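Local coordinates for MutS2 protein (Thermus thermophilus, PDB 2ZQE) that probably acts as a DNA endonuclease through its Smr domain, an activity linked to suppression of homologous recombination, at residues L38-G43 with G75-A80. Residues are numbered along the deposited sequence; the frame is centred on the assembly and turned at random.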
ATOM      1  N   LEU A  38       1.833  -1.024  -3.106  1.00  4.90           N
ATOM      2  CA  LEU A  38       2.450  -1.390  -1.843  1.00  5.02           C
ATOM      3  C   LEU A  38       2.823  -2.866  -1.874  1.00  4.82           C
ATOM      4  O   LEU A  38       1.974  -3.742  -1.772  1.00  5.56           O
ATOM      5  CB  LEU A  38       1.487  -1.086  -0.679  1.00  4.80           C
ATOM      6  CG  LEU A  38       0.975   0.354  -0.656  1.00  4.74           C
ATOM      7  CD1 LEU A  38      -0.094   0.493   0.441  1.00  5.32           C
ATOM      8  CD2 LEU A  38       2.101   1.355  -0.435  1.00  6.21           C
ATOM      9  N   LEU A  39       4.111  -3.133  -2.058  1.00  4.40           N
ATOM     10  CA  LEU A  39       4.610  -4.502  -2.081  1.00  4.96           C
ATOM     11  C   LEU A  39       4.922  -4.943  -0.657  1.00  5.69           C
ATOM     12  O   LEU A  39       5.973  -4.591  -0.102  1.00  5.50           O
ATOM     13  CB  LEU A  39       5.862  -4.558  -2.971  1.00  4.70           C
ATOM     14  CG  LEU A  39       6.674  -5.854  -3.019  1.00  5.05           C
ATOM     15  CD1 LEU A  39       5.775  -7.020  -3.392  1.00  6.15           C
ATOM     16  CD2 LEU A  39       7.854  -5.701  -3.994  1.00  6.10           C
ATOM     17  N   HIS A  40       4.002  -5.703  -0.059  1.00  5.41           N
ATOM     18  CA  HIS A  40       4.184  -6.161   1.333  1.00  5.13           C
ATOM     19  C   HIS A  40       4.418  -7.651   1.453  1.00  5.31           C
ATOM     20  O   HIS A  40       4.760  -8.153   2.529  1.00  5.18           O
ATOM     21  CB  HIS A  40       2.977  -5.793   2.200  1.00  5.07           C
ATOM     22  CG  HIS A  40       1.659  -5.971   1.514  1.00  5.10           C
ATOM     23  ND1 HIS A  40       1.152  -7.206   1.173  1.00  5.91           N
ATOM     24  CD2 HIS A  40       0.735  -5.065   1.126  1.00  4.60           C
ATOM     25  CE1 HIS A  40      -0.031  -7.053   0.605  1.00  7.06           C
ATOM     26  NE2 HIS A  40      -0.302  -5.761   0.550  1.00  5.76           N
ATOM     27  N   GLY A  41       4.188  -8.354   0.352  1.00  5.82           N
ATOM     28  CA  GLY A  41       4.352  -9.785   0.321  1.00  6.14           C
ATOM     29  C   GLY A  41       3.211 -10.523   0.982  1.00  7.14           C
ATOM     30  O   GLY A  41       2.256  -9.916   1.488  1.00  6.30           O
ATOM     31  N   LYS A  42       3.325 -11.848   0.993  1.00  7.87           N
ATOM     32  CA  LYS A  42       2.254 -12.683   1.511  1.00  8.66           C
ATOM     33  C   LYS A  42       2.589 -13.157   2.913  1.00  9.31           C
ATOM     34  O   LYS A  42       2.223 -12.491   3.886  1.00  9.25           O
ATOM     35  CB  LYS A  42       1.934 -13.817   0.532  1.00  8.89           C
ATOM     36  CG  LYS A  42       1.362 -13.305  -0.781  1.00  9.45           C
ATOM     37  CD  LYS A  42       1.193 -14.397  -1.809  1.00 12.05           C
ATOM     38  CE  LYS A  42       0.660 -13.811  -3.113  1.00 14.75           C
ATOM     39  NZ  LYS A  42       0.732 -14.780  -4.251  1.00 17.87           N
ATOM     40  N   GLY A  43       3.321 -14.265   3.032  1.00  9.52           N
ATOM     41  CA  GLY A  43       3.786 -14.721   4.352  1.00 10.08           C
ATOM     42  C   GLY A  43       2.667 -14.982   5.337  1.00  9.24           C
ATOM     43  O   GLY A  43       1.745 -15.749   5.057  1.00 10.34           O
ATOM     44  N   GLY A  75       0.116 -10.226  -2.522  1.00  5.95           N
ATOM     45  CA  GLY A  75       1.353  -9.656  -1.978  1.00  5.20           C
ATOM     46  C   GLY A  75       1.536  -8.173  -2.301  1.00  5.04           C
ATOM     47  O   GLY A  75       2.483  -7.520  -1.828  1.00  4.53           O
ATOM     48  N   VAL A  76       0.638  -7.631  -3.122  1.00  4.85           N
ATOM     49  CA  VAL A  76       0.703  -6.206  -3.449  1.00  4.90           C
ATOM     50  C   VAL A  76      -0.678  -5.600  -3.289  1.00  4.99           C
ATOM     51  O   VAL A  76      -1.660  -6.150  -3.785  1.00  4.61           O
ATOM     52  CB  VAL A  76       1.220  -5.961  -4.887  1.00  4.84           C
ATOM     53  CG1 VAL A  76       1.133  -4.468  -5.258  1.00  5.48           C
ATOM     54  CG2 VAL A  76       2.674  -6.468  -5.030  1.00  6.44           C
ATOM     55  N   THR A  77      -0.742  -4.472  -2.585  1.00  4.50           N
ATOM     56  CA  THR A  77      -1.976  -3.690  -2.529  1.00  4.14           C
ATOM     57  C   THR A  77      -1.822  -2.498  -3.455  1.00  3.81           C
ATOM     58  O   THR A  77      -0.886  -1.698  -3.332  1.00  4.85           O
ATOM     59  CB  THR A  77      -2.301  -3.194  -1.099  1.00  4.19           C
ATOM     60  OG1 THR A  77      -2.527  -4.312  -0.246  1.00  4.41           O
ATOM     61  CG2 THR A  77      -3.571  -2.337  -1.128  1.00  3.60           C
ATOM     62  N   VAL A  78      -2.756  -2.388  -4.396  1.00  3.76           N
ATOM     63  CA  VAL A  78      -2.746  -1.305  -5.367  1.00  4.27           C
ATOM     64  C   VAL A  78      -3.710  -0.225  -4.900  1.00  4.35           C
ATOM     65  O   VAL A  78      -4.897  -0.478  -4.745  1.00  5.21           O
ATOM     66  CB  VAL A  78      -3.171  -1.835  -6.755  1.00  3.61           C
ATOM     67  CG1 VAL A  78      -3.074  -0.732  -7.807  1.00  5.09           C
ATOM     68  CG2 VAL A  78      -2.289  -3.016  -7.144  1.00  5.56           C
ATOM     69  N   VAL A  79      -3.167   0.971  -4.684  1.00  4.27           N
ATOM     70  CA  VAL A  79      -3.920   2.090  -4.110  1.00  4.85           C
ATOM     71  C   VAL A  79      -4.223   3.141  -5.174  1.00  5.59           C
ATOM     72  O   VAL A  79      -3.315   3.629  -5.857  1.00  5.52           O
ATOM     73  CB  VAL A  79      -3.128   2.752  -2.934  1.00  4.44           C
ATOM     74  CG1 VAL A  79      -3.944   3.855  -2.274  1.00  6.16           C
ATOM     75  CG2 VAL A  79      -2.701   1.698  -1.866  1.00  5.30           C
ATOM     76  N   ALA A  80      -5.504   3.473  -5.310  1.00  5.57           N
ATOM     77  CA  ALA A  80      -5.933   4.621  -6.100  1.00  7.29           C
ATOM     78  C   ALA A  80      -6.005   5.821  -5.174  1.00  7.72           C
ATOM     79  O   ALA A  80      -6.764   5.824  -4.198  1.00  8.08           O
ATOM     80  CB  ALA A  80      -7.283   4.365  -6.724  1.00  6.95           C
TER
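Leu-38 and Thr-77 form an antiparallel hydrogen-bonded pair joining the two central strands, 35-39 and 76-81, of the mixed sheet in this alpha/beta Smr domain. The pairing is reciprocal: Leu-38 N donates to Thr-77 O at 2.8 Å, and Thr-77 N returns a bond to Leu-38 O at 2.9 Å. The tightly packed part is the face turned to helix 46-57, where Leu-38, His-40, Thr-77 and Val-79 are all buried; there Leu-38 CD1 meets Val-79 CG2 at 3.7 Å and the leucine also touches Ile-51. Beyond the strand end, His-40 folds back over Gly-75. Its CG stands between the backbone N and the carbonyl carbon (chi1 40°), which brings Gly-75 O over one ring face while Thr-77 OG1 approaches the edge in plane. Both ring nitrogens are engaged: NE2 shares a 2.8 Å hydrogen bond with Thr-77 OG1, and ND1 donates almost straight (171°) to Gly-41 O, fixing the ring's rotation. An alanine in place of His-40 would probably leave Thr-77 OG1 and Gly-41 O without these mates and open a gap beside Ile-51. On the opposite face of the sheet, Leu-39 CD1 reaches Val-76 CG2 at 3.6 Å, but Leu-39 is partly exposed. The solvent side proper is at Lys-42, whose extended chain passes Gly-75 with CE no nearer than 3.7 Å to Gly-75 N. The loop leaving strand 35-39 is held to one acceptor across the contact: Gly-75 O takes His-40 N nearly along the C=O axis and Gly-41 N, at 2.9 Å, on a lone pair in the carbonyl plane.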